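PDB 3IBT: 1H-3-hydroxy-4-oxoquinoline 2,4-dioxygenase from Pseudomonas putida, which catalyses the cofactor-free cleavage of the heterocyclic ring of 3-hydroxy-1H-quinolin-4-one by dioxygen, releasing carbon monoxide and N-formylanthranilate. Local coordinates for residues 26-31 with 53-58; 30-35 with 168-173; 60-65 with 172-177. All coordinates share one frame; numbering follows the deposited sequence.

Interaction 1 (26-31 with 53-58)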
loop_
_atom_site.group_PDB
_atom_site.type_symbol
_atom_site.label_atom_id
_atom_site.label_comp_id
_atom_site.label_asym_id
_atom_site.label_seq_id
_atom_site.Cartn_x
_atom_site.Cartn_y
_atom_site.Cartn_z
ATOM N N LEU A 26 -6.444 -3.868 5.422
ATOM C CA LEU A 26 -5.149 -3.204 5.486
ATOM C C LEU A 26 -4.133 -3.864 4.560
ATOM O O LEU A 26 -3.612 -4.928 4.902
ATOM C CB LEU A 26 -4.650 -3.131 6.934
ATOM C CG LEU A 26 -5.297 -2.147 7.917
ATOM C CD1 LEU A 26 -4.308 -1.830 9.033
ATOM C CD2 LEU A 26 -5.751 -0.843 7.261
ATOM N N LEU A 27 -3.846 -3.227 3.411
ATOM C CA LEU A 27 -3.020 -3.808 2.307
ATOM C C LEU A 27 -1.646 -3.184 2.164
ATOM O O LEU A 27 -1.532 -1.977 1.924
ATOM C CB LEU A 27 -3.714 -3.628 0.952
ATOM C CG LEU A 27 -5.169 -4.056 0.781
ATOM C CD1 LEU A 27 -5.809 -3.436 -0.503
ATOM C CD2 LEU A 27 -5.255 -5.573 0.813
ATOM N N SER A 28 -0.603 -3.997 2.240
ATOM C CA SER A 28 0.773 -3.464 2.198
ATOM C C SER A 28 1.391 -3.074 0.790
ATOM O O SER A 28 0.742 -3.160 -0.254
ATOM C CB SER A 28 1.695 -4.458 2.893
ATOM O OG SER A 28 2.198 -5.336 1.921
ATOM N N GLY A 29 2.653 -2.654 0.773
ATOM C CA GLY A 29 3.373 -2.541 -0.481
ATOM C C GLY A 29 4.009 -3.871 -0.822
ATOM O O GLY A 29 3.770 -4.879 -0.125
ATOM N N TRP A 30 4.787 -3.883 -1.915
ATOM C CA TRP A 30 5.555 -5.068 -2.338
ATOM C C TRP A 30 6.621 -5.321 -1.309
ATOM O O TRP A 30 7.129 -4.363 -0.711
ATOM C CB TRP A 30 6.248 -4.818 -3.682
ATOM C CG TRP A 30 5.304 -4.755 -4.831
ATOM C CD1 TRP A 30 4.615 -3.654 -5.274
ATOM C CD2 TRP A 30 4.930 -5.843 -5.694
ATOM N NE1 TRP A 30 3.832 -3.993 -6.361
ATOM C CE2 TRP A 30 4.008 -5.327 -6.641
ATOM C CE3 TRP A 30 5.294 -7.207 -5.767
ATOM C CZ2 TRP A 30 3.444 -6.125 -7.655
ATOM C CZ3 TRP A 30 4.721 -8.002 -6.762
ATOM C CH2 TRP A 30 3.806 -7.461 -7.691
ATOM N N CYS A 31 6.952 -6.584 -1.082
ATOM C CA CYS A 31 8.009 -6.898 -0.143
ATOM C C CYS A 31 7.728 -6.411 1.268
ATOM O O CYS A 31 8.667 -6.052 2.013
ATOM C CB CYS A 31 9.303 -6.282 -0.623
ATOM S SG CYS A 31 9.908 -7.163 -2.033
ATOM N N PRO A 53 -4.156 -8.787 4.843
ATOM C CA PRO A 53 -3.604 -9.861 3.974
ATOM C C PRO A 53 -2.107 -9.806 3.574
ATOM O O PRO A 53 -1.440 -8.796 3.728
ATOM C CB PRO A 53 -4.501 -9.827 2.726
ATOM C CG PRO A 53 -5.336 -8.584 2.826
ATOM C CD PRO A 53 -4.999 -7.838 4.091
ATOM N N ASP A 54 -1.595 -10.939 3.103
ATOM C CA ASP A 54 -0.207 -11.046 2.640
ATOM C C ASP A 54 -0.207 -11.429 1.172
ATOM O O ASP A 54 -0.530 -12.572 0.800
ATOM C CB ASP A 54 0.591 -12.094 3.431
ATOM C CG ASP A 54 0.342 -12.022 4.922
ATOM O OD1 ASP A 54 -0.078 -10.915 5.384
ATOM O OD2 ASP A 54 0.576 -13.053 5.621
ATOM N N TRP A 55 0.173 -10.459 0.356
ATOM C CA TRP A 55 0.267 -10.616 -1.075
ATOM C C TRP A 55 0.879 -11.957 -1.520
ATOM O O TRP A 55 1.734 -12.518 -0.818
ATOM C CB TRP A 55 1.118 -9.463 -1.577
ATOM C CG TRP A 55 0.449 -8.141 -1.510
ATOM C CD1 TRP A 55 0.995 -6.950 -1.088
ATOM C CD2 TRP A 55 -0.880 -7.845 -1.931
ATOM N NE1 TRP A 55 0.070 -5.931 -1.214
ATOM C CE2 TRP A 55 -1.086 -6.458 -1.733
ATOM C CE3 TRP A 55 -1.921 -8.619 -2.459
ATOM C CZ2 TRP A 55 -2.295 -5.838 -2.028
ATOM C CZ3 TRP A 55 -3.123 -7.997 -2.752
ATOM C CH2 TRP A 55 -3.301 -6.620 -2.535
ATOM N N ARG A 56 0.440 -12.463 -2.676
ATOM C CA ARG A 56 1.162 -13.548 -3.346
ATOM C C ARG A 56 2.657 -13.558 -3.013
ATOM O O ARG A 56 3.329 -12.549 -3.174
ATOM C CB ARG A 56 1.030 -13.422 -4.866
ATOM C CG ARG A 56 0.104 -14.418 -5.484
ATOM C CD ARG A 56 0.108 -14.344 -7.045
ATOM N NE ARG A 56 -1.319 -14.596 -7.473
ATOM C CZ ARG A 56 -1.846 -15.883 -7.680
ATOM N NH1 ARG A 56 -1.052 -17.081 -7.530
ATOM N NH2 ARG A 56 -3.181 -15.953 -8.042
ATOM N N GLY A 57 3.186 -14.678 -2.548
ATOM C CA GLY A 57 4.631 -14.792 -2.365
ATOM C C GLY A 57 5.145 -14.142 -1.105
ATOM O O GLY A 57 6.329 -14.281 -0.754
ATOM N N HIS A 58 4.242 -13.435 -0.430
ATOM C CA HIS A 58 4.568 -12.707 0.778
ATOM C C HIS A 58 4.162 -13.404 2.075
ATOM O O HIS A 58 4.451 -12.913 3.173
ATOM C CB HIS A 58 3.963 -11.323 0.697
ATOM C CG HIS A 58 4.659 -10.460 -0.293
ATOM N ND1 HIS A 58 4.233 -10.335 -1.594
ATOM C CD2 HIS A 58 5.799 -9.733 -0.197
ATOM C CE1 HIS A 58 5.053 -9.530 -2.250
ATOM N NE2 HIS A 58 6.011 -9.149 -1.422
HETATM O O HOH W 1 0.551 -7.447 1.916
#

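Interaction 2 (30-35 with 168-173)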
loop_
_atom_site.group_PDB
_atom_site.type_symbol
_atom_site.label_atom_id
_atom_site.label_comp_id
_atom_site.label_asym_id
_atom_site.label_seq_id
_atom_site.Cartn_x
_atom_site.Cartn_y
_atom_site.Cartn_z
ATOM N N TRP A 30 4.787 -3.883 -1.915
ATOM C CA TRP A 30 5.555 -5.068 -2.338
ATOM C C TRP A 30 6.621 -5.321 -1.309
ATOM O O TRP A 30 7.129 -4.363 -0.711
ATOM C CB TRP A 30 6.248 -4.818 -3.682
ATOM C CG TRP A 30 5.304 -4.755 -4.831
ATOM C CD1 TRP A 30 4.615 -3.654 -5.274
ATOM C CD2 TRP A 30 4.930 -5.843 -5.694
ATOM N NE1 TRP A 30 3.832 -3.993 -6.361
ATOM C CE2 TRP A 30 4.008 -5.327 -6.641
ATOM C CE3 TRP A 30 5.294 -7.207 -5.767
ATOM C CZ2 TRP A 30 3.444 -6.125 -7.655
ATOM C CZ3 TRP A 30 4.721 -8.002 -6.762
ATOM C CH2 TRP A 30 3.806 -7.461 -7.691
ATOM N N CYS A 31 6.952 -6.584 -1.082
ATOM C CA CYS A 31 8.009 -6.898 -0.143
ATOM C C CYS A 31 7.728 -6.411 1.268
ATOM O O CYS A 31 8.667 -6.052 2.013
ATOM C CB CYS A 31 9.303 -6.282 -0.623
ATOM S SG CYS A 31 9.908 -7.163 -2.033
ATOM N N GLN A 32 6.436 -6.373 1.612
ATOM C CA GLN A 32 5.973 -6.054 2.962
ATOM C C GLN A 32 4.937 -7.054 3.469
ATOM O O GLN A 32 4.396 -7.913 2.726
ATOM C CB GLN A 32 5.355 -4.675 3.050
ATOM C CG GLN A 32 6.292 -3.609 3.391
ATOM C CD GLN A 32 5.785 -2.287 2.839
ATOM O OE1 GLN A 32 4.962 -2.285 1.920
ATOM N NE2 GLN A 32 6.242 -1.154 3.410
ATOM N N ASP A 33 4.631 -6.875 4.749
ATOM C CA ASP A 33 3.775 -7.787 5.402
ATOM C C ASP A 33 2.578 -7.197 6.135
ATOM O O ASP A 33 2.425 -5.980 6.183
ATOM C CB ASP A 33 4.584 -8.608 6.352
ATOM C CG ASP A 33 4.012 -9.923 6.462
ATOM O OD1 ASP A 33 3.134 -10.141 5.588
ATOM O OD2 ASP A 33 4.378 -10.723 7.361
ATOM N N HIS A 34 1.737 -8.066 6.702
ATOM C CA HIS A 34 0.709 -7.627 7.621
ATOM C C HIS A 34 1.388 -6.992 8.856
ATOM O O HIS A 34 0.791 -6.158 9.561
ATOM C CB HIS A 34 -0.194 -8.803 8.003
ATOM C CG HIS A 34 0.460 -9.805 8.903
ATOM N ND1 HIS A 34 1.676 -10.384 8.617
ATOM C CD2 HIS A 34 0.069 -10.332 10.086
ATOM C CE1 HIS A 34 2.010 -11.226 9.579
ATOM N NE2 HIS A 34 1.051 -11.211 10.486
ATOM N N ARG A 35 2.649 -7.353 9.095
ATOM C CA ARG A 35 3.443 -6.735 10.166
ATOM C C ARG A 35 3.694 -5.222 9.912
ATOM O O ARG A 35 4.084 -4.466 10.787
ATOM C CB ARG A 35 4.749 -7.523 10.374
ATOM C CG ARG A 35 4.509 -8.987 10.727
ATOM C CD ARG A 35 5.777 -9.881 10.667
ATOM N NE ARG A 35 6.333 -10.000 9.309
ATOM C CZ ARG A 35 7.582 -10.380 9.006
ATOM N NH1 ARG A 35 8.442 -10.665 9.971
ATOM N NH2 ARG A 35 7.982 -10.451 7.735
ATOM N N ASN A 168 14.326 -6.476 8.981
ATOM C CA ASN A 168 13.921 -7.823 9.309
ATOM C C ASN A 168 12.695 -8.295 8.534
ATOM O O ASN A 168 12.534 -9.500 8.276
ATOM C CB ASN A 168 13.753 -7.985 10.832
ATOM C CG ASN A 168 15.098 -8.105 11.579
ATOM O OD1 ASN A 168 15.948 -7.205 11.513
ATOM N ND2 ASN A 168 15.282 -9.225 12.309
ATOM N N GLU A 169 11.845 -7.350 8.149
ATOM C CA GLU A 169 10.713 -7.673 7.296
ATOM C C GLU A 169 11.189 -7.716 5.855
ATOM O O GLU A 169 11.342 -8.777 5.263
ATOM C CB GLU A 169 9.566 -6.636 7.431
ATOM C CG GLU A 169 8.364 -7.027 8.335
ATOM C CD GLU A 169 8.668 -6.892 9.841
ATOM O OE1 GLU A 169 9.384 -5.909 10.189
ATOM O OE2 GLU A 169 8.196 -7.739 10.661
HETATM N N MSE A 170 11.439 -6.530 5.320
HETATM C CA MSE A 170 11.536 -6.321 3.889
HETATM C C MSE A 170 12.764 -6.993 3.275
HETATM O O MSE A 170 12.659 -7.607 2.208
HETATM C CB MSE A 170 11.535 -4.832 3.574
HETATM C CG MSE A 170 10.305 -4.121 4.012
HETATM SE SE MSE A 170 10.120 -2.397 3.002
HETATM C CE MSE A 170 11.432 -1.302 4.032
ATOM N N PRO A 171 13.932 -6.891 3.941
ATOM C CA PRO A 171 15.066 -7.390 3.198
ATOM C C PRO A 171 15.098 -8.929 3.285
ATOM O O PRO A 171 15.841 -9.581 2.569
ATOM C CB PRO A 171 16.265 -6.721 3.900
ATOM C CG PRO A 171 15.685 -5.852 5.011
ATOM C CD PRO A 171 14.329 -6.407 5.277
ATOM N N TRP A 172 14.245 -9.473 4.148
ATOM C CA TRP A 172 14.086 -10.907 4.366
ATOM C C TRP A 172 13.502 -11.625 3.144
ATOM O O TRP A 172 13.862 -12.783 2.875
ATOM C CB TRP A 172 13.212 -11.129 5.606
ATOM C CG TRP A 172 12.730 -12.509 5.799
ATOM C CD1 TRP A 172 13.448 -13.555 6.274
ATOM C CD2 TRP A 172 11.406 -13.008 5.536
ATOM N NE1 TRP A 172 12.669 -14.687 6.314
ATOM C CE2 TRP A 172 11.410 -14.385 5.866
ATOM C CE3 TRP A 172 10.223 -12.431 5.044
ATOM C CZ2 TRP A 172 10.269 -15.208 5.726
ATOM C CZ3 TRP A 172 9.082 -13.245 4.905
ATOM C CH2 TRP A 172 9.122 -14.626 5.246
ATOM N N PHE A 173 12.614 -10.943 2.407
ATOM C CA PHE A 173 12.033 -11.494 1.165
ATOM C C PHE A 173 13.113 -11.724 0.092
ATOM O O PHE A 173 14.207 -11.139 0.164
ATOM C CB PHE A 173 10.946 -10.579 0.592
ATOM C CG PHE A 173 9.689 -10.481 1.433
ATOM C CD1 PHE A 173 9.505 -9.419 2.303
ATOM C CD2 PHE A 173 8.672 -11.419 1.306
ATOM C CE1 PHE A 173 8.341 -9.319 3.057
ATOM C CE2 PHE A 173 7.516 -11.329 2.051
ATOM C CZ PHE A 173 7.346 -10.283 2.922
#

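Interaction 3 (60-65 with 172-177)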
loop_
_atom_site.group_PDB
_atom_site.type_symbol
_atom_site.label_atom_id
_atom_site.label_comp_id
_atom_site.label_asym_id
_atom_site.label_seq_id
_atom_site.Cartn_x
_atom_site.Cartn_y
_atom_site.Cartn_z
ATOM N N ALA A 60 4.213 -16.229 5.138
ATOM C CA ALA A 60 5.281 -16.792 5.975
ATOM C C ALA A 60 6.025 -17.927 5.257
ATOM O O ALA A 60 7.148 -18.296 5.624
ATOM C CB ALA A 60 4.706 -17.284 7.311
ATOM N N LYS A 61 5.397 -18.468 4.222
ATOM C CA LYS A 61 5.978 -19.576 3.506
ATOM C C LYS A 61 6.644 -19.119 2.219
ATOM O O LYS A 61 7.103 -19.936 1.404
ATOM C CB LYS A 61 4.914 -20.642 3.238
ATOM C CG LYS A 61 4.664 -21.594 4.405
ATOM C CD LYS A 61 5.680 -22.717 4.426
ATOM C CE LYS A 61 4.967 -24.076 4.541
ATOM N NZ LYS A 61 4.243 -24.226 5.853
ATOM N N GLN A 62 6.700 -17.798 2.064
ATOM C CA GLN A 62 7.195 -17.148 0.852
ATOM C C GLN A 62 7.103 -18.109 -0.346
ATOM O O GLN A 62 8.096 -18.720 -0.774
ATOM C CB GLN A 62 8.599 -16.577 1.068
ATOM C CG GLN A 62 9.059 -15.765 -0.108
ATOM C CD GLN A 62 9.859 -14.570 0.278
ATOM O OE1 GLN A 62 10.370 -14.486 1.396
ATOM N NE2 GLN A 62 9.997 -13.632 -0.661
ATOM N N THR A 63 5.879 -18.244 -0.854
ATOM C CA THR A 63 5.561 -19.256 -1.845
ATOM C C THR A 63 5.741 -18.724 -3.251
ATOM O O THR A 63 5.200 -17.687 -3.620
ATOM C CB THR A 63 4.120 -19.782 -1.691
ATOM O OG1 THR A 63 3.851 -20.050 -0.313
ATOM C CG2 THR A 63 3.942 -21.057 -2.477
ATOM N N ASP A 64 6.497 -19.465 -4.045
ATOM C CA ASP A 64 6.658 -19.141 -5.451
ATOM C C ASP A 64 5.411 -19.597 -6.216
ATOM O O ASP A 64 4.356 -19.894 -5.634
ATOM C CB ASP A 64 7.917 -19.817 -6.019
ATOM C CG ASP A 64 8.901 -20.236 -4.917
ATOM O OD1 ASP A 64 9.313 -19.361 -4.111
ATOM O OD2 ASP A 64 9.245 -21.452 -4.855
ATOM N N SER A 65 5.581 -19.676 -7.526
ATOM C CA SER A 65 4.518 -19.817 -8.496
ATOM C C SER A 65 4.993 -18.854 -9.556
ATOM O O SER A 65 6.059 -18.236 -9.398
ATOM C CB SER A 65 3.160 -19.365 -7.941
ATOM O OG SER A 65 2.135 -19.415 -8.960
ATOM N N TRP A 172 14.245 -9.473 4.148
ATOM C CA TRP A 172 14.086 -10.907 4.366
ATOM C C TRP A 172 13.502 -11.625 3.144
ATOM O O TRP A 172 13.862 -12.783 2.875
ATOM C CB TRP A 172 13.212 -11.129 5.606
ATOM C CG TRP A 172 12.730 -12.509 5.799
ATOM C CD1 TRP A 172 13.448 -13.555 6.274
ATOM C CD2 TRP A 172 11.406 -13.008 5.536
ATOM N NE1 TRP A 172 12.669 -14.687 6.314
ATOM C CE2 TRP A 172 11.410 -14.385 5.866
ATOM C CE3 TRP A 172 10.223 -12.431 5.044
ATOM C CZ2 TRP A 172 10.269 -15.208 5.726
ATOM C CZ3 TRP A 172 9.082 -13.245 4.905
ATOM C CH2 TRP A 172 9.122 -14.626 5.246
ATOM N N PHE A 173 12.614 -10.943 2.407
ATOM C CA PHE A 173 12.033 -11.494 1.165
ATOM C C PHE A 173 13.113 -11.724 0.092
ATOM O O PHE A 173 14.207 -11.139 0.164
ATOM C CB PHE A 173 10.946 -10.579 0.592
ATOM C CG PHE A 173 9.689 -10.481 1.433
ATOM C CD1 PHE A 173 9.505 -9.419 2.303
ATOM C CD2 PHE A 173 8.672 -11.419 1.306
ATOM C CE1 PHE A 173 8.341 -9.319 3.057
ATOM C CE2 PHE A 173 7.516 -11.329 2.051
ATOM C CZ PHE A 173 7.346 -10.283 2.922
ATOM N N HIS A 174 12.813 -12.559 -0.904
ATOM C CA HIS A 174 13.821 -12.927 -1.889
ATOM C C HIS A 174 14.106 -11.841 -2.919
ATOM O O HIS A 174 13.224 -11.059 -3.281
ATOM C CB HIS A 174 13.444 -14.225 -2.607
ATOM C CG HIS A 174 13.198 -15.375 -1.685
ATOM N ND1 HIS A 174 12.335 -16.407 -1.998
ATOM C CD2 HIS A 174 13.690 -15.655 -0.457
ATOM C CE1 HIS A 174 12.315 -17.279 -1.009
ATOM N NE2 HIS A 174 13.127 -16.845 -0.061
ATOM N N GLY A 175 15.346 -11.837 -3.413
ATOM C CA GLY A 175 15.749 -10.972 -4.528
ATOM C C GLY A 175 14.803 -11.017 -5.715
ATOM O O GLY A 175 14.513 -9.982 -6.323
ATOM N N GLU A 176 14.316 -12.221 -6.035
ATOM C CA GLU A 176 13.296 -12.400 -7.080
ATOM C C GLU A 176 11.954 -11.656 -6.791
ATOM O O GLU A 176 11.176 -11.323 -7.702
ATOM C CB GLU A 176 13.090 -13.889 -7.360
ATOM C CG GLU A 176 14.273 -14.530 -8.092
ATOM C CD GLU A 176 13.788 -15.877 -8.799
ATOM O OE1 GLU A 176 12.574 -16.370 -8.567
ATOM O OE2 GLU A 176 14.724 -16.505 -9.490
HETATM N N MSE A 177 11.683 -11.373 -5.529
HETATM C CA MSE A 177 10.536 -10.560 -5.264
HETATM C C MSE A 177 10.931 -9.079 -5.345
HETATM O O MSE A 177 10.227 -8.280 -5.956
HETATM C CB MSE A 177 9.922 -10.920 -3.930
HETATM C CG MSE A 177 8.544 -10.310 -3.715
HETATM SE SE MSE A 177 7.141 -11.018 -4.901
HETATM C CE MSE A 177 7.147 -12.918 -4.197
#

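Interaction 1 (26-31 with 53-58)
The two loops that leave the neighbouring parallel strands 23-27 and 49-53 of an alpha/beta-hydrolase sheet meet where the W55 indole lies against S28 and the H58 imidazole reaches C31. W55 NE1 donates to S28 O over 3.0 Å, with a nearly straight N-H...O angle of 170°. The oxygen sits at the indole's edge, in the ring plane, whereas the donor stands 56° above the carbonyl plane. This bond limits the ring's rotation. The benzo end meets L27, whose CB is 4.0 Å from W55 CZ2. Nearer the strands, L27 CD2 packs on P53 CG at 3.6 Å.

A type II turn from W55 to H58 brings the imidazole round. H58 CG lies anti to its own carbonyl carbon, beside the backbone N; NE2 accepts the C31 backbone N-H at 2.8 Å, the donor lying 36° out of the ring plane. ND1 turns back to R56 O in a weak bond of 2.9 Å, which matches an acceptor role for NE2. A water donates to S28 OG (2.7 Å) and to P53 O, bridging the two loops. C31 and W30 belong to the substrate site by similarity, so the H58 bond ties the turn to a loop that probably contributes to that site. Such paired loops at the C-terminal ends of the strands are where alpha/beta-hydrolases build their active sites.

Interaction 2 (30-35 with 168-173)
C31 and selenomethionine M170 are in direct touch: C31 O lies 3.2 Å from M170 CG and also takes a CA-H...O contact from M170 CA. C31 also meets F173, its CA standing 4.2 Å from the ring centroid and 26° off the normal, a CH-pi contact over the face. The Q32 and M170 side chains lie alongside, their ends in the same direction, with Q32 CG 4.0 Å from the selenium.

The R35 and E169 groups meet tip to tip. E169 OE2 is 3.0 Å from R35 NH1 but well out of the guanidinium plane, so this salt bridge rests on charge, with no N-H aimed at it; the two planes are 72° apart. In contrast, R35 NE, placed by a bend at chi3 (-65°), donates to the anti lone pair of D33 OD2 at 2.9 Å, tying the arginine back to its own loop, while W172 CE3 lies at the guanidinium's edge. An alanine in place of R35 would probably leave both D33 and E169 without their cationic partner and open a gap beside W172.

Further out, W172 CE3 covers the centre of an F173 ring face, and helix 142-154 backs M170 through F150 and W153. W30, C31, Q32 and W153 probably bind substrate, as in related enzymes, consistent with the cap helices of an alpha/beta-hydrolase closing over a pocket at the C-terminal ends of the strands.

Interaction 3 (60-65 with 172-177)
W172 opens the linker that leads into cap helix 175-192, and here the loop that follows strand 49-53 in the alpha/beta-hydrolase core lays Q62 and A60 against it. The amide end of Q62 comes over one face of the W172 indole, offset toward the rim, while A60 O stands at the edge of the same ring, 4.2 Å from CH2. At F173 the amide crosses the phenyl ring obliquely, the two planes 70° apart, and Q62 CD lies 3.5 Å from the ring atom CD2.

H174 comes next, the N-cap residue of helix 175-192; its carbonyl O receives the M177 backbone N-H at 2.7 Å in the first turn. The imidazole and the Q62 chain run antiparallel past one another. Q62 CG, anti to its backbone N (chi1 -173°), lies over the ring face in a CH-pi contact. Farther on, selenomethionine M177 turns its CB toward the same glutamine, and the side chain also touches C31 and H58 deeper in the protein.

Q62 is thus a buried side chain set between the W172 and H174 rings, against the edge of F173. Its amide is stacked on H174 with the planes only 7° apart, Q62 CD riding 3.8 Å above the centre of the imidazole.

In the fold
Interactions 1 and 2 lie about 8 Å apart between centres and share W30 and C31, the loop after strand 23-27. Interaction 3, about 10 Å from interaction 2 and 11 Å from interaction 1, shares W172 and F173 with interaction 2, at the junction of helices 160-169 and 175-192. Along the chain, interaction 1 closes before interaction 3 opens, and both interactions 2 and 3 end on the cap. F173 meets H58 edge-to-face, so all three contacts converge on one aromatic cluster. The general lesson is that a cap inserted between strands 115-119 and 207-212 can be fastened to two early core loops together, beside a substrate site inferred by similarity.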